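Local coordinates for putative methyltransferase (Porphyromonas gingivalis, PDB 3LL7), which is probably a methyltransferase, presumably S-adenosylmethionine-dependent, whose substrate is not established, at residues 15-20 / 34-39; 82-87 / 104-109. One frame throughout, in Å; residues are numbered along the deposited sequence. Where two conformers were deposited one is given.

Interaction 1. Residues 15-20 / 34-39; sequences TRWAKL and NDIPPE
Trp17 projects from helix 8-20 against Asp35, Ile36 and Pro37, in the loop that leads into helix 38-57. This is a helix-loop packing contact within the N-terminal domain of the protein, and an Asx turn is seen in the loop. The turn starts at Asn34. In one of the two Asn34 conformers, Asn34 OD1 accepts the backbone N of Ile36 at 3.1 Å, with an N-H...O angle of 155° and the donor tilted from the carbonyl plane. Asp35 comes next. Its backbone N is bonded to Tyr21 OH. Asp35 O approaches the indole obliquely, 4.1 Å from Trp17 NE1, without bonding to it. Ile36 then makes the CH-pi contact. Ile36 CG1 lies over one face of the Trp17 five-membered ring, 4.1 Å from the centroid and 21° off the normal. Ile36 CG1 is 3.8 Å from Trp17 CG. Ile36 CG2 reaches along to the six-membered ring and meets Trp17 CE3 at 4.0 Å. With CG1 beside the backbone N (chi1 -51°), the two branches spread over both rings of the indole. Arg16 NH1 lies over the opposite face, toward the rim, so the ring is sandwiched between a hydrocarbon and a guanidinium nitrogen. Val44 of helix 38-57 touches both Trp17 and Ile36, while Ile36 O is bonded to Arg41 NE of that helix. Pro37 completes the contact at the far end of the indole. Its ring crosses the tryptophan side chain at about a right angle and comes in obliquely, with Pro37 CD 3.4 Å from Trp17 CH2.

Interaction 2. Residues 82-87 / 104-109; sequences VTSSYK and LGIDFI. With FMT (formic acid), chain D.
Ser84 and Lys87, near the end of helix 81-86, meet Ile106 and Asp107 in the first turn of helix 106-112. The second segment begins in the glycine-rich loop that follows strand 96-99. This layout is consistent with the first sequence motif of class I methyltransferases, where the loop usually faces the S-adenosylmethionine. The tight part lies at Ser84 and Asp107, whose CA atoms are 5.1 Å apart. The small serine permits this approach: Ser84 CB packs 3.6 Å from Asp107 OD1. Ser84 OG is turned back to the carbonyl O of Ala81. It also touches the end of Ile106, but that side chain has two conformers and the detail is uncertain. Lys87 reaches the same carboxylate oxygen, but more loosely. Its chain runs extended and then bends at the last torsion (chi4 77°). This brings Lys87 NZ to 3.3 Å from Asp107 OD1, a weak hydrogen bond that is part of a salt bridge. NZ also makes a weak bond to Thr83 O and a salt bridge to Glu239. The carboxylate is held by further partners, since OD1 is also bonded to Ser79 OG and OD2 to Tyr168 OH. By contrast with the close Ser84 side, the CB of Ser85 points away from helix 106-112, and that residue is exposed. A formic acid molecule, probably from the crystallisation liquor, sits at the start of helix 106-112, where Gly105 is the N-cap residue. Leu104 N reaches its O2 only by a weak, bent bond (126°). Asp107 N points almost straight at O1, with an N-H...O angle of 168° and Asp107 N to formic acid O1 at 3.2 Å.

The two contacts follow one another along the chain and do not touch; their centres are about 30 Å apart and their nearest atoms about 12 Å. They join different elements. The centre of interaction 1 lies about 36 Å from the centre of the chain, and the contact is only partly buried. It is apolar across the segments: an indole against aliphatic carbons, with polar groups used to shape the loop. The centre of interaction 2 is about 11 Å from the chain centre, and all its touching residues are buried. Its chemistry is largely polar, a carboxylate and an amine inside a wider bonded network beside the probable cofactor loop. Interaction 1 joins helix 8-20 to the loop before helix 38-57.

Interaction 1. Residues 15-20 / 34-39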
# COMPACT_ATOMS: atom_id res chain seq x y z
N THR A 15 13.56 -15.37 23.09
CA THR A 15 13.13 -16.09 21.90
C THR A 15 13.27 -17.61 22.07
O THR A 15 12.43 -18.36 21.55
CB THR A 15 13.87 -15.64 20.62
OG1 THR A 15 15.28 -15.79 20.81
CG2 THR A 15 13.61 -14.15 20.34
N ARG A 16 14.33 -18.06 22.76
CA ARG A 16 14.45 -19.51 23.08
C ARG A 16 13.25 -19.96 23.95
O ARG A 16 12.63 -21.00 23.68
CB ARG A 16 15.83 -19.77 23.71
CG ARG A 16 16.07 -21.14 24.42
CD ARG A 16 17.51 -21.20 24.97
NE ARG A 16 17.79 -20.19 26.00
CZ ARG A 16 17.47 -20.34 27.29
NH1 ARG A 16 17.78 -19.38 28.17
NH2 ARG A 16 16.91 -21.48 27.72
N TRP A 17 12.90 -19.17 24.98
CA TRP A 17 11.77 -19.54 25.84
C TRP A 17 10.41 -19.49 25.10
O TRP A 17 9.56 -20.37 25.31
CB TRP A 17 11.70 -18.64 27.07
CG TRP A 17 12.81 -18.87 28.08
CD1 TRP A 17 13.31 -20.08 28.53
CD2 TRP A 17 13.49 -17.85 28.80
NE1 TRP A 17 14.30 -19.84 29.48
CE2 TRP A 17 14.42 -18.49 29.66
CE3 TRP A 17 13.42 -16.45 28.80
CZ2 TRP A 17 15.29 -17.77 30.52
CZ3 TRP A 17 14.28 -15.72 29.65
CH2 TRP A 17 15.20 -16.39 30.50
N ALA A 18 10.23 -18.49 24.23
CA ALA A 18 8.99 -18.38 23.41
C ALA A 18 8.79 -19.59 22.54
O ALA A 18 7.65 -20.03 22.32
CB ALA A 18 9.04 -17.15 22.53
N LYS A 19 9.89 -20.12 22.02
CA LYS A 19 9.85 -21.34 21.23
C LYS A 19 9.66 -22.61 22.07
O LYS A 19 8.82 -23.47 21.76
CB LYS A 19 11.13 -21.45 20.39
CG LYS A 19 11.28 -22.77 19.65
CD LYS A 19 12.44 -22.73 18.66
CE LYS A 19 12.60 -24.08 17.95
NZ LYS A 19 13.65 -24.00 16.89
N LEU A 20 10.46 -22.74 23.13
CA LEU A 20 10.38 -23.92 24.01
C LEU A 20 8.97 -24.06 24.60
O LEU A 20 8.44 -25.17 24.70
CB LEU A 20 11.42 -23.80 25.14
CG LEU A 20 11.48 -24.97 26.11
CD1 LEU A 20 11.83 -26.23 25.36
CD2 LEU A 20 12.50 -24.71 27.23
N ASN A 34 7.23 -23.40 33.97
CA ASN A 34 8.36 -23.27 33.11
C ASN A 34 9.52 -22.67 33.92
O ASN A 34 9.38 -22.26 35.07
CB ASN A 34 8.01 -22.42 31.89
CG ASN A 34 7.48 -21.07 32.26
OD1 ASN A 34 8.16 -20.32 32.97
ND2 ASN A 34 6.26 -20.75 31.82
N ASP A 35 10.65 -22.63 33.25
CA ASP A 35 11.95 -22.16 33.76
C ASP A 35 12.24 -20.69 33.44
O ASP A 35 13.40 -20.25 33.48
CB ASP A 35 13.05 -23.01 33.16
CG ASP A 35 12.95 -24.45 33.61
OD1 ASP A 35 12.56 -24.69 34.78
OD2 ASP A 35 13.26 -25.33 32.79
N ILE A 36 11.20 -19.94 33.10
CA ILE A 36 11.37 -18.53 32.79
C ILE A 36 11.42 -17.72 34.08
O ILE A 36 10.49 -17.78 34.89
CB ILE A 36 10.23 -17.99 31.90
CG1 ILE A 36 10.01 -18.89 30.67
CG2 ILE A 36 10.49 -16.51 31.50
CD1 ILE A 36 8.68 -18.64 29.99
N PRO A 37 12.50 -16.93 34.29
CA PRO A 37 12.53 -16.12 35.50
C PRO A 37 11.35 -15.16 35.48
O PRO A 37 10.89 -14.77 34.39
CB PRO A 37 13.86 -15.36 35.38
CG PRO A 37 14.71 -16.22 34.57
CD PRO A 37 13.79 -16.91 33.58
N PRO A 38 10.83 -14.80 36.66
CA PRO A 38 9.64 -13.94 36.78
C PRO A 38 9.73 -12.69 35.93
O PRO A 38 8.75 -12.34 35.26
CB PRO A 38 9.63 -13.56 38.26
CG PRO A 38 10.32 -14.67 38.95
CD PRO A 38 11.40 -15.12 37.99
N GLU A 39 10.89 -12.03 35.95
CA GLU A 39 11.05 -10.75 35.26
C GLU A 39 10.98 -10.83 33.72
O GLU A 39 10.84 -9.81 33.06
CB GLU A 39 12.31 -10.02 35.73
CG GLU A 39 13.64 -10.64 35.35
CD GLU A 39 14.15 -11.70 36.36
OE1 GLU A 39 13.35 -12.31 37.12
OE2 GLU A 39 15.38 -11.91 36.40

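Interaction 2. Residues 82-87 / 104-109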
# COMPACT_ATOMS: atom_id res chain seq x y z
N VAL A 82 4.13 -7.58 0.53
CA VAL A 82 4.09 -7.33 -0.91
C VAL A 82 4.53 -5.93 -1.33
O VAL A 82 5.25 -5.78 -2.33
CB VAL A 82 2.76 -7.74 -1.57
CG1 VAL A 82 2.82 -9.19 -2.03
CG2 VAL A 82 1.60 -7.54 -0.61
N THR A 83 4.14 -4.90 -0.58
CA THR A 83 4.54 -3.54 -0.96
C THR A 83 6.00 -3.28 -0.63
O THR A 83 6.71 -2.61 -1.40
CB THR A 83 3.67 -2.46 -0.30
OG1 THR A 83 3.68 -2.63 1.13
CG2 THR A 83 2.25 -2.57 -0.82
N SER A 84 6.46 -3.82 0.51
CA SER A 84 7.86 -3.65 0.87
C SER A 84 8.70 -4.15 -0.29
O SER A 84 9.58 -3.44 -0.73
CB SER A 84 8.22 -4.39 2.15
OG SER A 84 8.25 -5.78 1.93
N SER A 85 8.41 -5.33 -0.84
CA SER A 85 9.23 -5.85 -1.96
C SER A 85 9.16 -5.11 -3.31
O SER A 85 10.12 -5.17 -4.10
CB SER A 85 9.04 -7.36 -2.15
OG SER A 85 7.68 -7.76 -2.06
N TYR A 86 8.02 -4.47 -3.61
CA TYR A 86 7.91 -3.62 -4.81
C TYR A 86 8.94 -2.49 -4.79
O TYR A 86 9.48 -2.11 -5.82
CB TYR A 86 6.51 -2.99 -4.88
CG TYR A 86 6.31 -2.03 -6.05
CD1 TYR A 86 6.10 -2.51 -7.35
CD2 TYR A 86 6.32 -0.64 -5.85
CE1 TYR A 86 5.90 -1.64 -8.41
CE2 TYR A 86 6.10 0.23 -6.90
CZ TYR A 86 5.91 -0.27 -8.18
OH TYR A 86 5.70 0.56 -9.21
N LYS A 87 9.18 -1.94 -3.61
CA LYS A 87 10.18 -0.88 -3.42
C LYS A 87 11.56 -1.30 -3.91
O LYS A 87 12.35 -0.43 -4.33
CB LYS A 87 10.32 -0.51 -1.95
CG LYS A 87 9.11 0.19 -1.38
CD LYS A 87 9.26 0.27 0.15
CE LYS A 87 7.97 0.77 0.77
NZ LYS A 87 6.92 -0.29 0.85
N LEU A 104 10.18 -1.46 12.13
CA LEU A 104 10.38 -2.92 12.24
C LEU A 104 11.47 -3.37 11.27
O LEU A 104 12.12 -4.42 11.45
CB LEU A 104 9.04 -3.64 11.94
CG LEU A 104 8.86 -5.10 12.33
CD1 LEU A 104 9.34 -5.37 13.76
CD2 LEU A 104 7.39 -5.48 12.20
N GLY A 105 11.68 -2.56 10.22
CA GLY A 105 12.81 -2.78 9.30
C GLY A 105 12.48 -3.55 8.03
O GLY A 105 13.37 -3.90 7.25
N ILE A 106 11.20 -3.80 7.78
CA ILE A 106 10.87 -4.57 6.59
C ILE A 106 11.11 -3.81 5.28
O ILE A 106 11.46 -4.42 4.27
CB ILE A 106 9.46 -5.15 6.63
CG1 ILE A 106 9.28 -6.16 5.49
CG2 ILE A 106 8.44 -4.02 6.60
CD1 ILE A 106 7.94 -6.84 5.46
N ASP A 107 10.93 -2.48 5.29
CA ASP A 107 11.29 -1.68 4.14
C ASP A 107 12.82 -1.69 3.97
O ASP A 107 13.32 -1.85 2.86
CB ASP A 107 10.74 -0.25 4.28
CG ASP A 107 9.21 -0.19 4.11
OD1 ASP A 107 8.64 -1.10 3.49
OD2 ASP A 107 8.57 0.78 4.58
N PHE A 108 13.56 -1.53 5.06
CA PHE A 108 15.02 -1.50 4.99
C PHE A 108 15.50 -2.82 4.42
O PHE A 108 16.34 -2.82 3.53
CB PHE A 108 15.64 -1.31 6.38
CG PHE A 108 17.13 -1.28 6.37
CD1 PHE A 108 17.81 -0.17 5.88
CD2 PHE A 108 17.87 -2.33 6.94
CE1 PHE A 108 19.22 -0.11 5.91
CE2 PHE A 108 19.28 -2.28 6.97
CZ PHE A 108 19.95 -1.16 6.44
N ILE A 109 14.93 -3.93 4.89
CA ILE A 109 15.29 -5.27 4.39
C ILE A 109 15.02 -5.38 2.87
O ILE A 109 15.85 -5.91 2.12
CB ILE A 109 14.56 -6.40 5.17
CG1 ILE A 109 14.97 -6.38 6.66
CG2 ILE A 109 14.82 -7.79 4.56
CD1 ILE A 109 16.39 -6.75 6.89
C FMT D . 8.79 -0.78 8.17
O1 FMT D . 9.96 -0.73 7.78
O2 FMT D . 8.47 -1.23 9.27